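PDB 5I1V: CrmK from Actinoalloteichus sp. WH1-2216-6, which is a flavin-dependent oxidase with covalently bound FAD that takes part in recycling shunt products of caerulomycin biosynthesis. Local coordinates for residues C65-V70 against P450-A455; A185-G190 against A391-R396. All coordinates share one frame; numbering follows the deposited sequence.

Interaction 1 of 2, residues C65-V70 against P450-A455; sequences CGEAFV and PDIDLA. With FAD (flavin-adenine dinucleotide), chain E.
Pro450 and Glu67 run alongside each other in opposite senses, and with Ile452 they make most of this buried joint between an FAD-domain loop and the C-terminal berberine-like region. The pyrrolidine ring of Pro450 is shared by two neighbours. Its CG lies 3.9 Å from CG of Glu67, and its CB comes obliquely to the Phe69 ring, 3.7 Å from CE2. CB of Glu67 lies over one face of the Phe69 ring, offset from its centre, while CG of Glu67 also comes within 3.4 Å of the carbonyl oxygen of Pro450. Phe69 also stacks with His493.

Beyond this part the Glu67 chain bends at chi2 (-73°), which carries the carboxylate across to the start of the 3-10 turn 452-455. There OE1 accepts a nearly straight bond from Ile452 N (2.7 Å, N-H...O 164°), the donor standing 38° out of the carboxylate plane. Ile452 also lays CG1 beside that oxygen, 3.5 Å away, with CG2 facing the carboxyl carbon, so the polar bond is flanked by hydrocarbon. Asp451 OD1 receives Asp453 N in an Asx turn at the start of this 3-10 segment.

The same loop meets the cofactor: Cys65, next to His64, a covalent attachment point, donates its backbone N to FAD O1A at 2.9 Å. Its SG, anti to the backbone N, accepts a long bond from Glu67 N, tying the phosphate-binding residue to the one that reaches the other segment.

Two acidic groups converge here, with Glu67 OE1 only 4.2 Å from Asp451 OD1. Lys341 forms salt bridges to both atoms, and Lys343 to Asp451 OD2, so repulsion between the carboxylates is probably offset, and both are likely to stay ionised despite their burial.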
loop_
_atom_site.group_PDB
_atom_site.type_symbol
_atom_site.label_atom_id
_atom_site.label_comp_id
_atom_site.label_asym_id
_atom_site.label_seq_id
_atom_site.Cartn_x
_atom_site.Cartn_y
_atom_site.Cartn_z
ATOM N N CYS A 65 4.892 10.314 12.048
ATOM C CA CYS A 65 5.784 11.347 12.664
ATOM C C CYS A 65 7.218 10.807 12.634
ATOM O O CYS A 65 7.417 9.666 13.042
ATOM C CB CYS A 65 5.476 11.514 14.129
ATOM S SG CYS A 65 6.242 12.969 14.884
ATOM N N GLY A 66 8.170 11.649 12.284
ATOM C CA GLY A 66 9.576 11.278 12.311
ATOM C C GLY A 66 10.195 11.272 13.704
ATOM O O GLY A 66 11.218 10.688 13.894
ATOM N N GLU A 67 9.532 11.836 14.700
ATOM C CA GLU A 67 10.040 11.838 16.075
ATOM C C GLU A 67 8.993 11.243 17.005
ATOM O O GLU A 67 7.941 10.825 16.543
ATOM C CB GLU A 67 10.328 13.261 16.520
ATOM C CG GLU A 67 11.470 13.937 15.805
ATOM C CD GLU A 67 12.861 13.410 16.202
ATOM O OE1 GLU A 67 13.844 14.063 15.798
ATOM O OE2 GLU A 67 12.987 12.374 16.905
ATOM N N ALA A 68 9.279 11.236 18.295
ATOM C CA ALA A 68 8.453 10.587 19.294
ATOM C C ALA A 68 7.368 11.536 19.830
ATOM O O ALA A 68 7.040 11.499 21.004
ATOM C CB ALA A 68 9.302 10.129 20.468
ATOM N N PHE A 69 6.812 12.374 18.990
ATOM C CA PHE A 69 5.854 13.374 19.471
ATOM C C PHE A 69 4.609 12.719 19.974
ATOM O O PHE A 69 3.981 13.219 20.890
ATOM C CB PHE A 69 5.501 14.327 18.346
ATOM C CG PHE A 69 6.657 15.169 17.879
ATOM C CD1 PHE A 69 7.841 15.206 18.586
ATOM C CD2 PHE A 69 6.518 15.985 16.789
ATOM C CE1 PHE A 69 8.872 16.015 18.188
ATOM C CE2 PHE A 69 7.553 16.823 16.382
ATOM C CZ PHE A 69 8.736 16.816 17.088
ATOM N N VAL A 70 4.214 11.615 19.353
ATOM C CA VAL A 70 2.965 10.934 19.792
ATOM C C VAL A 70 3.295 9.949 20.922
ATOM O O VAL A 70 2.570 9.844 21.888
ATOM C CB VAL A 70 2.314 10.172 18.615
ATOM C CG1 VAL A 70 1.072 9.407 19.074
ATOM C CG2 VAL A 70 1.991 11.036 17.403
ATOM N N PRO A 450 10.371 16.633 11.270
ATOM C CA PRO A 450 11.010 17.256 12.434
ATOM C C PRO A 450 12.292 16.550 12.853
ATOM O O PRO A 450 12.354 15.337 12.803
ATOM C CB PRO A 450 10.017 17.033 13.563
ATOM C CG PRO A 450 9.292 15.774 13.148
ATOM C CD PRO A 450 9.164 15.874 11.660
ATOM N N ASP A 451 13.237 17.324 13.354
ATOM C CA ASP A 451 14.519 16.738 13.778
ATOM C C ASP A 451 14.890 17.348 15.100
ATOM O O ASP A 451 15.300 18.522 15.137
ATOM C CB ASP A 451 15.528 17.120 12.746
ATOM C CG ASP A 451 16.940 16.688 13.087
ATOM O OD1 ASP A 451 17.174 15.981 14.104
ATOM O OD2 ASP A 451 17.820 17.089 12.279
ATOM N N ILE A 452 14.818 16.577 16.174
ATOM C CA ILE A 452 15.042 17.190 17.494
ATOM C C ILE A 452 16.505 17.635 17.676
ATOM O O ILE A 452 16.797 18.411 18.583
ATOM C CB ILE A 452 14.623 16.315 18.708
ATOM C CG1 ILE A 452 15.461 15.028 18.761
ATOM C CG2 ILE A 452 13.090 16.152 18.710
ATOM C CD1 ILE A 452 15.153 14.043 19.884
ATOM N N ASP A 453 17.403 17.138 16.822
ATOM C CA ASP A 453 18.809 17.611 16.814
ATOM C C ASP A 453 18.911 19.129 16.594
ATOM O O ASP A 453 19.895 19.716 17.033
ATOM C CB ASP A 453 19.666 16.870 15.783
ATOM C CG ASP A 453 19.737 15.353 16.034
ATOM O OD1 ASP A 453 19.428 14.911 17.158
ATOM O OD2 ASP A 453 20.095 14.593 15.096
ATOM N N LEU A 454 17.896 19.783 15.993
ATOM C CA LEU A 454 17.966 21.244 15.786
ATOM C C LEU A 454 17.808 22.004 17.085
ATOM O O LEU A 454 18.073 23.171 17.127
ATOM C CB LEU A 454 16.989 21.774 14.713
ATOM C CG LEU A 454 17.014 21.141 13.315
ATOM C CD1 LEU A 454 16.097 21.873 12.338
ATOM C CD2 LEU A 454 18.401 20.995 12.730
ATOM N N ALA A 455 17.370 21.346 18.152
ATOM C CA ALA A 455 17.311 21.989 19.457
ATOM C C ALA A 455 18.427 21.478 20.374
ATOM O O ALA A 455 18.451 21.787 21.564
ATOM C CB ALA A 455 15.945 21.762 20.093
HETATM P PA FAD E . 1.194 11.167 13.129
HETATM O O1A FAD E . 2.467 10.490 13.573
HETATM O O2A FAD E . -0.079 10.448 13.469
HETATM O O5B FAD E . 1.147 12.639 13.672
HETATM C C5B FAD E . 2.114 13.624 13.323
HETATM C C4B FAD E . 2.034 14.781 14.330
HETATM O O4B FAD E . 0.767 15.433 14.109
HETATM C C3B FAD E . 2.030 14.438 15.804
HETATM O O3B FAD E . 2.514 15.558 16.522
HETATM C C2B FAD E . 0.572 14.260 16.119
HETATM O O2B FAD E . 0.185 14.236 17.497
HETATM C C1B FAD E . -0.064 15.346 15.242
HETATM N N9A FAD E . -1.411 14.952 14.761
HETATM C C8A FAD E . -1.802 13.816 14.107
HETATM N N7A FAD E . -3.166 13.809 13.952
HETATM C C5A FAD E . -3.593 14.929 14.497
HETATM C C6A FAD E . -4.907 15.508 14.625
HETATM N N6A FAD E . -5.912 14.839 14.094
HETATM N N1A FAD E . -4.998 16.682 15.261
HETATM C C2A FAD E . -3.931 17.305 15.805
HETATM N N3A FAD E . -2.657 16.854 15.675
HETATM C C4A FAD E . -2.498 15.646 15.078
HETATM N N1 FAD E . 5.066 15.176 3.905
HETATM C C2 FAD E . 4.897 15.901 2.774
HETATM O O2 FAD E . 4.565 17.090 2.844
HETATM N N3 FAD E . 5.072 15.386 1.538
HETATM C C4 FAD E . 5.463 14.140 1.301
HETATM O O4 FAD E . 5.572 13.705 0.135
HETATM C C4X FAD E . 5.660 13.271 2.452
HETATM N N5 FAD E . 6.058 11.980 2.289
HETATM C C5X FAD E . 6.126 11.185 3.368
HETATM C C6 FAD E . 6.372 9.821 3.210
HETATM C C7 FAD E . 6.472 8.937 4.283
HETATM C C7M FAD E . 6.736 7.449 4.025
HETATM C C8 FAD E . 6.296 9.512 5.634
HETATM C C8M FAD E . 6.408 8.652 6.863
HETATM C C9 FAD E . 6.056 10.877 5.826
HETATM C C9A FAD E . 5.959 11.739 4.735
HETATM N N10 FAD E . 5.699 13.105 4.892
HETATM C C10 FAD E . 5.499 13.889 3.770
HETATM C "C1'" FAD E . 5.767 13.758 6.199
HETATM C "C2'" FAD E . 4.411 13.832 6.823
HETATM O "O2'" FAD E . 3.712 14.922 6.254
HETATM C "C3'" FAD E . 4.470 13.948 8.310
HETATM O "O3'" FAD E . 5.190 12.799 8.835
HETATM C "C4'" FAD E . 3.058 14.070 8.923
HETATM O "O4'" FAD E . 3.185 14.794 10.146
HETATM C "C5'" FAD E . 2.452 12.700 9.154
HETATM O "O5'" FAD E . 1.119 12.877 9.633
HETATM P P FAD E . 0.449 11.596 10.284
HETATM O O1P FAD E . 0.600 10.421 9.390
HETATM O O2P FAD E . -0.922 11.945 10.772
HETATM O O3P FAD E . 1.412 11.359 11.566
#

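Interaction 2 of 2, residues A185-G190 against A391-R396; sequences AHTGGG and ATAVPR
Thr187 meets Thr392 and Ala393 where the glycine-rich loop after helix 180-185, probably part of a PCMH-type FAD-binding fold as in FAD-linked oxidoreductases of this family, presses on the loop joining strands 374-379 and 400-408 of the large antiparallel sheet. The contact shows how one residue can serve a neighbouring backbone twice, through its carbonyl and its hydroxyl. Thr187 OG1 accepts a bond from Ala393 N (2.8 Å, N-H...O 154°), the straightest of the three across the contact, while the carbonyl oxygen of Trp184 takes the hydroxyl proton. OG1 is thus both donor and acceptor, placed for this by a chi1 of 62°, which sets it between the backbone N and the carbonyl carbon.

The carbonyl oxygen of Thr187 is shared by two weak, bent bonds, from Ala393 N at 3.2 Å and from Val394 N at 3.0 Å. Ala393 N is therefore bifurcated between the two oxygens of Thr187. Ala393 O looks elsewhere and is met by Asn474 ND2.

Apolar packing accompanies these bonds. The two threonine side chains cross at about a right angle, with Thr187 CB 3.7 Å from Thr392 CG2. Gly188, with no side chain and a positive phi, brings its CA to 4.2 Å from Val394 CA. The turn around it is closed from within by Gly189 N, bonded to Ala185 O, and Gly189 O is taken by Tyr471 OH.

Thr392 OG1 accepts a bond inside its own loop. Arg396, also paired with Asp150, folds back to give it an N-H from NH2 at 2.8 Å, and the hydroxyl oxygen sits 22° out of the guanidinium plane.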
loop_
_atom_site.group_PDB
_atom_site.type_symbol
_atom_site.label_atom_id
_atom_site.label_comp_id
_atom_site.label_asym_id
_atom_site.label_seq_id
_atom_site.Cartn_x
_atom_site.Cartn_y
_atom_site.Cartn_z
ATOM N N ALA A 185 -3.582 29.078 11.646
ATOM C CA ALA A 185 -2.629 28.228 12.349
ATOM C C ALA A 185 -2.514 26.822 11.760
ATOM O O ALA A 185 -1.473 26.220 11.786
ATOM C CB ALA A 185 -2.982 28.139 13.798
ATOM N N HIS A 186 -3.601 26.336 11.208
ATOM C CA HIS A 186 -3.610 25.041 10.523
ATOM C C HIS A 186 -3.162 25.063 9.077
ATOM O O HIS A 186 -3.330 24.069 8.365
ATOM C CB HIS A 186 -4.987 24.433 10.656
ATOM C CG HIS A 186 -5.279 23.969 12.043
ATOM N ND1 HIS A 186 -5.733 24.808 13.039
ATOM C CD2 HIS A 186 -5.135 22.754 12.615
ATOM C CE1 HIS A 186 -5.853 24.124 14.162
ATOM N NE2 HIS A 186 -5.478 22.881 13.932
ATOM N N THR A 187 -2.576 26.162 8.616
ATOM C CA THR A 187 -2.082 26.229 7.265
ATOM C C THR A 187 -0.563 26.269 7.316
ATOM O O THR A 187 0.070 26.960 6.528
ATOM C CB THR A 187 -2.569 27.439 6.459
ATOM O OG1 THR A 187 -2.113 28.662 7.075
ATOM C CG2 THR A 187 -4.103 27.462 6.359
ATOM N N GLY A 188 -0.004 25.512 8.230
ATOM C CA GLY A 188 1.429 25.429 8.383
ATOM C C GLY A 188 1.934 25.323 9.791
ATOM O O GLY A 188 3.128 25.045 9.975
ATOM N N GLY A 189 1.078 25.518 10.790
ATOM C CA GLY A 189 1.537 25.477 12.179
ATOM C C GLY A 189 1.977 24.098 12.673
ATOM O O GLY A 189 2.802 23.959 13.591
ATOM N N GLY A 190 1.403 23.056 12.067
ATOM C CA GLY A 190 1.867 21.705 12.325
ATOM C C GLY A 190 1.006 21.011 13.357
ATOM O O GLY A 190 0.259 21.647 14.061
ATOM N N ALA A 391 -0.886 34.917 3.705
ATOM C CA ALA A 391 -2.232 34.382 3.823
ATOM C C ALA A 391 -2.260 32.994 4.473
ATOM O O ALA A 391 -3.332 32.566 4.897
ATOM C CB ALA A 391 -2.937 34.347 2.469
ATOM N N THR A 392 -1.093 32.339 4.586
ATOM C CA THR A 392 -0.953 31.036 5.271
ATOM C C THR A 392 0.252 31.030 6.211
ATOM O O THR A 392 1.088 31.921 6.160
ATOM C CB THR A 392 -0.863 29.840 4.249
ATOM O OG1 THR A 392 0.109 30.142 3.254
ATOM C CG2 THR A 392 -2.193 29.667 3.556
ATOM N N ALA A 393 0.318 30.050 7.106
ATOM C CA ALA A 393 1.342 30.007 8.104
ATOM C C ALA A 393 2.650 29.377 7.573
ATOM O O ALA A 393 3.725 29.620 8.119
ATOM C CB ALA A 393 0.848 29.265 9.326
ATOM N N VAL A 394 2.569 28.596 6.511
ATOM C CA VAL A 394 3.750 27.899 5.984
ATOM C C VAL A 394 4.814 28.865 5.466
ATOM O O VAL A 394 4.489 29.781 4.682
ATOM C CB VAL A 394 3.417 26.962 4.794
ATOM C CG1 VAL A 394 4.651 26.149 4.412
ATOM C CG2 VAL A 394 2.315 26.005 5.135
ATOM N N PRO A 395 6.097 28.657 5.848
ATOM C CA PRO A 395 7.166 29.408 5.190
ATOM C C PRO A 395 7.152 29.188 3.698
ATOM O O PRO A 395 6.863 28.100 3.221
ATOM C CB PRO A 395 8.444 28.772 5.767
ATOM C CG PRO A 395 8.042 28.368 7.129
ATOM C CD PRO A 395 6.668 27.805 6.923
ATOM N N ARG A 396 7.409 30.227 2.945
ATOM C CA ARG A 396 7.538 30.054 1.525
ATOM C C ARG A 396 8.836 30.694 1.070
ATOM O O ARG A 396 9.424 31.454 1.801
ATOM C CB ARG A 396 6.298 30.600 0.848
ATOM C CG ARG A 396 5.147 29.584 0.978
ATOM C CD ARG A 396 3.896 30.089 0.373
ATOM N NE ARG A 396 2.699 29.577 1.012
ATOM C CZ ARG A 396 1.758 28.837 0.423
ATOM N NH1 ARG A 396 1.852 28.468 -0.837
ATOM N NH2 ARG A 396 0.689 28.502 1.107
#

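Interactions 1 and 2 both join the FAD-binding part of the chain to later parts, and they do so at separate places: their centres are 19 Å apart and their nearest atoms about 8 Å. Interaction 1 meets the cofactor directly, at its phosphate and ribose, whereas in interaction 2 the side chain of Val394 stays about 9 Å from FAD. FAD-binding residues just before 450-455 come near both. Tyr446, whose hydroxyl bonds FAD, has its side chain about 6 Å from that of Val394, and the FAD-binding Asn448 has its side chain about 6 Å from that of Pro450 and about 8 Å from Gly188.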